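Side-chain contacts in putative NTP pyrophosphohydrolase (Exiguobacterium sibiricum 255-15, PDB 3NL9), which probably hydrolyses nucleoside triphosphates to monophosphate and pyrophosphate, as an all-helical, dimeric member of the MazG clan: residues A[8-13]-A[122-127]; A[16-21]-A[144-149]. All coordinates share one frame; numbering follows the deposited sequence.

Contact 1: A[8-13]-A[122-127]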
loop_
_atom_site.group_PDB
_atom_site.type_symbol
_atom_site.label_atom_id
_atom_site.label_comp_id
_atom_site.label_asym_id
_atom_site.label_seq_id
_atom_site.Cartn_x
_atom_site.Cartn_y
_atom_site.Cartn_z
ATOM N N TYR A 8 -6.947 10.544 -1.996
ATOM C CA TYR A 8 -7.176 10.245 -3.406
ATOM C C TYR A 8 -7.164 11.525 -4.253
ATOM O O TYR A 8 -6.579 11.557 -5.349
ATOM C CB TYR A 8 -8.516 9.471 -3.570
ATOM C CG TYR A 8 -8.904 9.205 -5.018
ATOM C CD1 TYR A 8 -8.269 8.222 -5.782
ATOM C CD2 TYR A 8 -9.870 9.979 -5.636
ATOM C CE1 TYR A 8 -8.642 8.001 -7.137
ATOM C CE2 TYR A 8 -10.237 9.769 -6.953
ATOM C CZ TYR A 8 -9.621 8.785 -7.703
ATOM O OH TYR A 8 -10.018 8.600 -9.017
ATOM N N GLN A 9 -7.837 12.572 -3.786
ATOM C CA GLN A 9 -7.869 13.838 -4.550
ATOM C C GLN A 9 -6.468 14.456 -4.632
ATOM O O GLN A 9 -6.115 15.003 -5.657
ATOM C CB GLN A 9 -8.876 14.821 -3.967
ATOM C CG GLN A 9 -10.358 14.323 -4.128
ATOM C CD GLN A 9 -10.782 14.146 -5.579
ATOM O OE1 GLN A 9 -10.314 14.873 -6.468
ATOM N NE2 GLN A 9 -11.700 13.199 -5.828
ATOM N N ASP A 10 -5.666 14.299 -3.578
ATOM C CA ASP A 10 -4.293 14.860 -3.548
ATOM C C ASP A 10 -3.386 14.157 -4.571
ATOM O O ASP A 10 -2.713 14.801 -5.370
ATOM C CB ASP A 10 -3.699 14.735 -2.144
ATOM C CG ASP A 10 -4.230 15.811 -1.149
ATOM O OD1 ASP A 10 -4.921 16.757 -1.550
ATOM O OD2 ASP A 10 -3.943 15.693 0.055
ATOM N N VAL A 11 -3.420 12.820 -4.616
ATOM C CA VAL A 11 -2.660 12.098 -5.646
ATOM C C VAL A 11 -3.216 12.332 -7.034
ATOM O O VAL A 11 -2.465 12.424 -7.982
ATOM C CB VAL A 11 -2.560 10.594 -5.406
ATOM C CG1 VAL A 11 -1.708 9.916 -6.544
ATOM C CG2 VAL A 11 -1.939 10.357 -4.092
ATOM N N LYS A 12 -4.541 12.419 -7.156
ATOM C CA LYS A 12 -5.139 12.723 -8.446
ATOM C C LYS A 12 -4.610 14.060 -8.962
ATOM O O LYS A 12 -4.247 14.219 -10.143
ATOM C CB LYS A 12 -6.660 12.740 -8.303
ATOM C CG LYS A 12 -7.385 12.947 -9.616
ATOM C CD LYS A 12 -8.870 12.713 -9.457
ATOM C CE LYS A 12 -9.592 13.174 -10.715
ATOM N NZ LYS A 12 -10.995 12.710 -10.733
ATOM N N GLN A 13 -4.561 15.023 -8.066
ATOM C CA GLN A 13 -3.982 16.335 -8.355
ATOM C C GLN A 13 -2.489 16.244 -8.812
ATOM O O GLN A 13 -2.089 16.852 -9.792
ATOM C CB GLN A 13 -4.042 17.143 -7.063
ATOM C CG GLN A 13 -3.268 18.424 -7.118
ATOM C CD GLN A 13 -4.051 19.446 -7.774
ATOM O OE1 GLN A 13 -4.963 20.013 -7.147
ATOM N NE2 GLN A 13 -3.776 19.681 -9.075
ATOM N N ILE A 122 3.020 16.061 4.222
ATOM C CA ILE A 122 4.396 16.514 3.963
ATOM C C ILE A 122 4.875 16.018 2.577
ATOM O O ILE A 122 5.442 16.787 1.771
ATOM C CB ILE A 122 5.351 16.076 5.128
ATOM C CG1 ILE A 122 5.025 16.892 6.375
ATOM C CG2 ILE A 122 6.813 16.239 4.709
ATOM C CD1 ILE A 122 5.478 16.265 7.659
ATOM N N VAL A 123 4.592 14.756 2.270
ATOM C CA VAL A 123 4.994 14.148 0.975
ATOM C C VAL A 123 4.251 14.849 -0.145
ATOM O O VAL A 123 4.836 15.255 -1.153
ATOM C CB VAL A 123 4.735 12.603 0.969
ATOM C CG1 VAL A 123 4.900 12.002 -0.417
ATOM C CG2 VAL A 123 5.707 11.899 1.893
ATOM N N GLN A 124 2.946 15.011 0.031
ATOM C CA GLN A 124 2.135 15.729 -0.962
ATOM C C GLN A 124 2.639 17.126 -1.285
ATOM O O GLN A 124 2.702 17.530 -2.469
ATOM C CB GLN A 124 0.668 15.832 -0.463
ATOM C CG GLN A 124 -0.261 16.645 -1.394
ATOM C CD GLN A 124 -0.432 15.989 -2.746
ATOM O OE1 GLN A 124 -0.088 14.820 -2.934
ATOM N NE2 GLN A 124 -1.051 16.697 -3.662
ATOM N N GLN A 125 2.951 17.887 -0.242
ATOM C CA GLN A 125 3.339 19.286 -0.434
ATOM C C GLN A 125 4.701 19.399 -1.145
ATOM O O GLN A 125 4.890 20.222 -2.056
ATOM C CB GLN A 125 3.319 20.029 0.900
ATOM C CG GLN A 125 1.920 20.183 1.445
ATOM C CD GLN A 125 1.794 21.123 2.639
ATOM O OE1 GLN A 125 2.710 21.886 2.962
ATOM N NE2 GLN A 125 0.628 21.092 3.275
ATOM N N ALA A 126 5.626 18.544 -0.759
ATOM C CA ALA A 126 6.954 18.474 -1.385
ATOM C C ALA A 126 6.860 18.041 -2.862
ATOM O O ALA A 126 7.550 18.572 -3.747
ATOM C CB ALA A 126 7.853 17.492 -0.570
ATOM N N ASN A 127 5.987 17.072 -3.132
ATOM C CA ASN A 127 5.768 16.633 -4.483
ATOM C C ASN A 127 5.263 17.820 -5.306
ATOM O O ASN A 127 5.781 18.085 -6.399
ATOM C CB ASN A 127 4.743 15.481 -4.526
ATOM C CG ASN A 127 5.372 14.109 -4.295
ATOM O OD1 ASN A 127 6.592 13.990 -4.151
ATOM N ND2 ASN A 127 4.537 13.054 -4.320
#
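Asp-10 and Gln-124 are the residues at which segments 8-13 and 122-127 come nearest, on two helices that run almost parallel here in this all-alpha MazG-clan protein. The segments, on helix 7-17 and helix 117-128 respectively, have axes inclined by 19° and no closer than 10.6 Å, a wide spacing that leaves room for one long side chain between them. At this level the CA atoms of Asp-10 and Gln-124 are 7.0 Å apart, and the long side chain is the glutamine. It illustrates how a single amide can span two helix segments whose axes stand well apart. With CG anti to the backbone N and a bend at chi2, Gln-124 reaches across and lays its amide mainly against Asp-10 CB, which is 3.6 Å from Gln-124 CD. Amide and carboxylate planes lie 15° apart and stack with a marked offset, and the methylene Gln-124 CG passes 4.1 Å from Asp-10 CG. The amide is held at both ends. Its OE1 accepts a hydrogen bond from Tyr-103 OH of the second subunit, while its NE2 donates to the main-chain carbonyl of Asp-10; the interhelical contact thus feeds into the dimer interface. With an alanine here, Asp-10 O would probably lose this donor and Tyr-103 OH of the second subunit its acceptor, and a gap would be likely to open beside Asp-10. Phe-120, one turn earlier on helix 117-128, continues the packing by touching Asp-10 and Val-11. The bond across the helices is itself bent: Gln-124 NE2 stands 3.0 Å from Asp-10 O, above the carbonyl plane rather than on a lone pair, with an N-H...O angle of 137°.

Contact 2: A[16-21]-A[144-149]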
loop_
_atom_site.group_PDB
_atom_site.type_symbol
_atom_site.label_atom_id
_atom_site.label_comp_id
_atom_site.label_asym_id
_atom_site.label_seq_id
_atom_site.Cartn_x
_atom_site.Cartn_y
_atom_site.Cartn_z
ATOM N N GLN A 16 -2.366 14.904 -12.432
ATOM C CA GLN A 16 -2.721 15.923 -13.452
ATOM C C GLN A 16 -1.550 16.886 -13.581
ATOM O O GLN A 16 -1.065 17.113 -14.669
ATOM C CB GLN A 16 -3.994 16.728 -13.098
ATOM C CG GLN A 16 -5.321 15.907 -13.102
ATOM C CD GLN A 16 -6.579 16.728 -12.712
ATOM O OE1 GLN A 16 -6.999 17.635 -13.437
ATOM N NE2 GLN A 16 -7.175 16.394 -11.561
ATOM N N THR A 17 -1.047 17.390 -12.451
ATOM C CA THR A 17 -0.053 18.473 -12.484
ATOM C C THR A 17 1.261 18.020 -13.219
ATOM O O THR A 17 1.797 18.760 -14.060
ATOM C CB THR A 17 0.200 19.027 -11.050
ATOM O OG1 THR A 17 -0.988 19.706 -10.575
ATOM C CG2 THR A 17 1.368 20.013 -11.008
ATOM N N PHE A 18 1.671 16.771 -12.981
ATOM C CA PHE A 18 2.956 16.232 -13.432
ATOM C C PHE A 18 2.823 15.231 -14.580
ATOM O O PHE A 18 3.781 14.502 -14.909
ATOM C CB PHE A 18 3.683 15.632 -12.200
ATOM C CG PHE A 18 4.189 16.703 -11.285
ATOM C CD1 PHE A 18 5.448 17.271 -11.480
ATOM C CD2 PHE A 18 3.383 17.225 -10.294
ATOM C CE1 PHE A 18 5.870 18.336 -10.684
ATOM C CE2 PHE A 18 3.811 18.297 -9.505
ATOM C CZ PHE A 18 5.042 18.835 -9.681
ATOM N N HIS A 19 1.633 15.234 -15.193
ATOM C CA HIS A 19 1.332 14.458 -16.396
ATOM C C HIS A 19 1.521 12.951 -16.188
ATOM O O HIS A 19 2.099 12.290 -17.039
ATOM C CB HIS A 19 2.181 14.904 -17.606
ATOM C CG HIS A 19 2.125 16.374 -17.909
ATOM N ND1 HIS A 19 2.947 16.965 -18.846
ATOM C CD2 HIS A 19 1.353 17.372 -17.405
ATOM C CE1 HIS A 19 2.682 18.259 -18.910
ATOM N NE2 HIS A 19 1.727 18.534 -18.037
ATOM N N HIS A 20 1.075 12.407 -15.060
ATOM C CA HIS A 20 0.952 10.952 -14.931
ATOM C C HIS A 20 -0.451 10.546 -15.365
ATOM O O HIS A 20 -1.355 11.395 -15.432
ATOM C CB HIS A 20 1.259 10.477 -13.498
ATOM C CG HIS A 20 2.615 10.878 -13.018
ATOM N ND1 HIS A 20 3.766 10.233 -13.407
ATOM C CD2 HIS A 20 3.007 11.863 -12.174
ATOM C CE1 HIS A 20 4.809 10.805 -12.834
ATOM N NE2 HIS A 20 4.376 11.790 -12.070
ATOM N N PRO A 21 -0.626 9.257 -15.713
ATOM C CA PRO A 21 -1.923 8.776 -16.160
ATOM C C PRO A 21 -3.001 8.937 -15.119
ATOM O O PRO A 21 -2.742 8.795 -13.907
ATOM C CB PRO A 21 -1.675 7.274 -16.457
ATOM C CG PRO A 21 -0.203 7.178 -16.743
ATOM C CD PRO A 21 0.433 8.222 -15.864
ATOM N N GLN A 144 11.746 10.939 -19.155
ATOM C CA GLN A 144 10.749 11.921 -18.700
ATOM C C GLN A 144 10.558 11.969 -17.179
ATOM O O GLN A 144 9.460 12.280 -16.701
ATOM C CB GLN A 144 9.399 11.656 -19.392
ATOM C CG GLN A 144 9.420 11.851 -20.903
ATOM C CD GLN A 144 9.963 13.212 -21.306
ATOM O OE1 GLN A 144 11.171 13.391 -21.462
ATOM N NE2 GLN A 144 9.072 14.178 -21.470
ATOM N N LYS A 145 11.613 11.660 -16.421
ATOM C CA LYS A 145 11.533 11.680 -14.968
ATOM C C LYS A 145 11.272 13.127 -14.524
ATOM O O LYS A 145 11.855 14.066 -15.075
ATOM C CB LYS A 145 12.823 11.148 -14.322
ATOM C CG LYS A 145 12.670 10.839 -12.831
ATOM C CD LYS A 145 13.975 10.411 -12.162
ATOM C CE LYS A 145 13.740 10.018 -10.696
ATOM N NZ LYS A 145 14.731 10.643 -9.775
ATOM N N VAL A 146 10.358 13.295 -13.573
ATOM C CA VAL A 146 10.120 14.609 -12.980
ATOM C C VAL A 146 11.340 14.951 -12.114
ATOM O O VAL A 146 11.702 14.193 -11.208
ATOM C CB VAL A 146 8.846 14.645 -12.092
ATOM C CG1 VAL A 146 8.683 16.031 -11.427
ATOM C CG2 VAL A 146 7.595 14.306 -12.923
HETATM N N MSE A 147 11.930 16.109 -12.374
HETATM C CA MSE A 147 13.151 16.544 -11.683
HETATM C C MSE A 147 12.836 17.588 -10.610
HETATM O O MSE A 147 11.834 18.291 -10.703
HETATM C CB MSE A 147 14.115 17.140 -12.703
HETATM C CG MSE A 147 14.497 16.163 -13.824
HETATM SE SE MSE A 147 15.580 14.677 -13.179
HETATM C CE MSE A 147 14.465 13.625 -12.015
ATOM N N LYS A 148 13.696 17.658 -9.597
ATOM C CA LYS A 148 13.536 18.616 -8.506
ATOM C C LYS A 148 14.087 19.985 -8.938
ATOM O O LYS A 148 15.166 20.076 -9.530
ATOM C CB LYS A 148 14.271 18.143 -7.235
ATOM C CG LYS A 148 14.070 16.677 -6.795
ATOM C CD LYS A 148 15.193 16.277 -5.799
ATOM C CE LYS A 148 15.462 14.764 -5.711
ATOM N NZ LYS A 148 14.315 13.991 -5.225
ATOM N N PRO A 149 13.361 21.070 -8.645
ATOM C CA PRO A 149 13.927 22.366 -9.019
ATOM C C PRO A 149 14.940 22.866 -7.995
ATOM O O PRO A 149 14.945 22.407 -6.843
ATOM C CB PRO A 149 12.702 23.288 -9.051
ATOM C CG PRO A 149 11.800 22.705 -8.007
ATOM C CD PRO A 149 12.030 21.205 -8.021
#
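A Schellman motif ends helix 7-17, and the residues on either side of its positive-phi turn hold Val-146 of the long connection between helices 117-128 and 156-170. His-19 is the C-prime residue of the motif, whose weak inner bond runs from His-19 N to Gln-16 O. Flanking it, Phe-18 and His-20 both send their side chains to the same valine, a compact example of a loop packed against a helix C-terminus. The contact is apolar and is carried by the two methyl groups of Val-146: CG1 meets Phe-18 alone, CG2 lies between Phe-18 and His-20. Val-146 CG1, set anti to the backbone N (chi1 177°), comes obliquely to the Phe-18 ring, 3.5 Å from CD1 and 3.7 Å from CE1; the two side chains cross at about a right angle. The other methyl, CG2, is 3.9 Å from Phe-18 CD1. Phe-14, one turn back on the helix, stacks on Phe-18 and also meets the ring of His-20, while Pro-137 packs against Phe-18. The imidazole of His-20 has Phe-18 O above one face, offset toward the rim, and its NE2 approaches Val-146 CG2 to 4.2 Å.

Helix 7-17 carries one side of both contacts: contact 1 uses its N-terminal part, contact 2 the turn that follows its last residues, with centres 12 Å apart. Their partners follow in the same order, helix 117-128 first and then the loop leading to helix 156-170, so the segments alternate along the chain. The two sites also touch directly, where Asn-127 O lies 3.4 Å from Phe-18 CZ. One short N-terminal helix is thereby joined to two successive parts of the C-terminal region, across more than a hundred intervening residues that are mostly helical. A polar link and an apolar one, placed along one helix and the turn after it, thus bring together parts of the chain far apart in sequence.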